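Local structure of chromatin structure-remodeling complex subunit RSC2 (Saccharomyces cerevisiae, 4BB7) at residues I25-G30 with G47-L52. The protein serves as a subunit of the ATP-dependent RSC chromatin-remodelling complex, and its BAH domain, the part in this crystal, binds histone H3. Residues are numbered along the deposited sequence; the frame is centred on the assembly and turned at random.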
loop_
_atom_site.group_PDB
_atom_site.type_symbol
_atom_site.label_atom_id
_atom_site.label_comp_id
_atom_site.label_asym_id
_atom_site.label_seq_id
_atom_site.Cartn_x
_atom_site.Cartn_y
_atom_site.Cartn_z
ATOM N N ILE A 25 11.957 20.723 6.644
ATOM C CA ILE A 25 12.596 20.393 5.378
ATOM C C ILE A 25 11.565 19.970 4.340
ATOM O O ILE A 25 10.699 19.139 4.611
ATOM C CB ILE A 25 13.651 19.288 5.549
ATOM C CG1 ILE A 25 14.872 19.841 6.289
ATOM C CG2 ILE A 25 14.052 18.713 4.193
ATOM C CD1 ILE A 25 15.927 18.800 6.606
ATOM N N SER A 26 11.660 20.553 3.151
ATOM C CA SER A 26 10.720 20.255 2.080
ATOM C C SER A 26 11.155 19.046 1.256
ATOM O O SER A 26 12.307 18.945 0.835
ATOM C CB SER A 26 10.538 21.473 1.174
ATOM O OG SER A 26 9.965 22.553 1.890
ATOM N N TYR A 27 10.219 18.132 1.033
ATOM C CA TYR A 27 10.473 16.944 0.236
ATOM C C TYR A 27 9.539 16.927 -0.970
ATOM O O TYR A 27 8.342 17.176 -0.843
ATOM C CB TYR A 27 10.270 15.684 1.080
ATOM C CG TYR A 27 11.247 15.551 2.230
ATOM C CD1 TYR A 27 10.971 16.110 3.474
ATOM C CD2 TYR A 27 12.444 14.863 2.074
ATOM C CE1 TYR A 27 11.861 15.989 4.526
ATOM C CE2 TYR A 27 13.338 14.738 3.120
ATOM C CZ TYR A 27 13.040 15.304 4.343
ATOM O OH TYR A 27 13.927 15.182 5.384
ATOM N N HIS A 28 10.092 16.639 -2.142
ATOM C CA HIS A 28 9.303 16.601 -3.363
ATOM C C HIS A 28 9.544 15.306 -4.119
ATOM O O HIS A 28 10.543 14.627 -3.899
ATOM C CB HIS A 28 9.655 17.786 -4.258
ATOM C CG HIS A 28 9.453 19.118 -3.608
ATOM N ND1 HIS A 28 10.361 19.661 -2.725
ATOM C CD2 HIS A 28 8.449 20.021 -3.718
ATOM C CE1 HIS A 28 9.924 20.839 -2.317
ATOM N NE2 HIS A 28 8.768 21.082 -2.906
ATOM N N VAL A 29 8.627 14.965 -5.014
ATOM C CA VAL A 29 8.798 13.783 -5.847
ATOM C C VAL A 29 10.103 13.892 -6.629
ATOM O O VAL A 29 10.430 14.951 -7.162
ATOM C CB VAL A 29 7.618 13.592 -6.823
ATOM C CG1 VAL A 29 7.829 12.354 -7.681
ATOM C CG2 VAL A 29 6.313 13.493 -6.055
ATOM N N GLY A 30 10.848 12.796 -6.686
ATOM C CA GLY A 30 12.110 12.774 -7.398
ATOM C C GLY A 30 13.265 13.067 -6.464
ATOM O O GLY A 30 14.428 13.030 -6.868
ATOM N N GLY A 47 16.282 6.148 -0.054
ATOM C CA GLY A 47 15.186 6.042 -0.998
ATOM C C GLY A 47 14.960 7.306 -1.806
ATOM O O GLY A 47 15.499 8.365 -1.488
ATOM N N GLN A 48 14.168 7.184 -2.866
ATOM C CA GLN A 48 13.772 8.336 -3.668
ATOM C C GLN A 48 12.251 8.442 -3.707
ATOM O O GLN A 48 11.564 7.452 -3.948
ATOM C CB GLN A 48 14.330 8.232 -5.088
ATOM C CG GLN A 48 13.942 9.406 -5.981
ATOM C CD GLN A 48 14.567 9.336 -7.361
ATOM O OE1 GLN A 48 14.849 8.257 -7.877
ATOM N NE2 GLN A 48 14.785 10.497 -7.965
ATOM N N ILE A 49 11.729 9.642 -3.475
ATOM C CA ILE A 49 10.284 9.850 -3.435
ATOM C C ILE A 49 9.611 9.790 -4.813
ATOM O O ILE A 49 9.852 10.635 -5.671
ATOM C CB ILE A 49 9.939 11.181 -2.758
ATOM C CG1 ILE A 49 10.516 11.205 -1.340
ATOM C CG2 ILE A 49 8.433 11.389 -2.734
ATOM C CD1 ILE A 49 10.476 12.566 -0.682
ATOM N N PHE A 50 8.760 8.789 -5.012
ATOM C CA PHE A 50 8.045 8.639 -6.279
ATOM C C PHE A 50 6.668 9.303 -6.276
ATOM O O PHE A 50 6.175 9.715 -7.326
ATOM C CB PHE A 50 7.909 7.163 -6.656
ATOM C CG PHE A 50 9.059 6.632 -7.459
ATOM C CD1 PHE A 50 10.314 6.480 -6.885
ATOM C CD2 PHE A 50 8.883 6.269 -8.786
ATOM C CE1 PHE A 50 11.377 5.983 -7.627
ATOM C CE2 PHE A 50 9.937 5.773 -9.531
ATOM C CZ PHE A 50 11.187 5.631 -8.949
ATOM N N ARG A 51 6.037 9.390 -5.108
ATOM C CA ARG A 51 4.751 10.074 -5.008
ATOM C C ARG A 51 4.356 10.374 -3.563
ATOM O O ARG A 51 4.830 9.728 -2.631
ATOM C CB ARG A 51 3.646 9.280 -5.719
ATOM C CG ARG A 51 3.024 8.186 -4.880
ATOM C CD ARG A 51 1.895 7.487 -5.624
ATOM N NE ARG A 51 1.181 6.546 -4.764
ATOM C CZ ARG A 51 1.504 5.264 -4.624
ATOM N NH1 ARG A 51 2.538 4.764 -5.294
ATOM N NH2 ARG A 51 0.798 4.482 -3.813
ATOM N N LEU A 52 3.487 11.368 -3.399
ATOM C CA LEU A 52 3.019 11.797 -2.087
ATOM C C LEU A 52 1.506 11.975 -2.122
ATOM O O LEU A 52 0.940 12.303 -3.164
ATOM C CB LEU A 52 3.670 13.128 -1.703
ATOM C CG LEU A 52 5.196 13.234 -1.687
ATOM C CD1 LEU A 52 5.632 14.668 -1.976
ATOM C CD2 LEU A 52 5.772 12.747 -0.365
#
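In the BAH domain, the turn that leads from strand 25-27 into strand 32-35 packs on strand 45-54, where Gly30 meets Ile49 and Gln48, and Val29 lies against Ile49 and Phe50. Gly30 N donates a nearly straight hydrogen bond to Ile49 O, 2.6 Å long. Ile49 O also lies 3.3 Å from Val29 CA, a CA-H...O contact. The extended Gln48 side chain, CG anti to the backbone N (chi1 180°), carries NE2 to 2.8 Å from Gly30 O. This bond is straight at the hydrogen, but NE2 sits above the carbonyl plane, with a C=O...N angle of 106°. An alanine in place of this glutamine would probably leave Gly30 O without its amide mate and the turn less firmly fixed. Apolar contacts continue the interface. Ile49 CD1 reaches Tyr27 CB at 3.6 Å, the two side chains crossing at about a right angle. Leu52 CD1 lies 4.3 Å from Val29 CG2. Beyond the turn, Ile49 pairs through its backbone with Asp31, while Phe50 and Arg51 both face Asn63 in a classic beta bulge. A turn bonded to strand 45-54 just before the chain enters strand 32-35, its antiparallel neighbour, is in keeping with the beta-rich, SH3-related core of BAH domains.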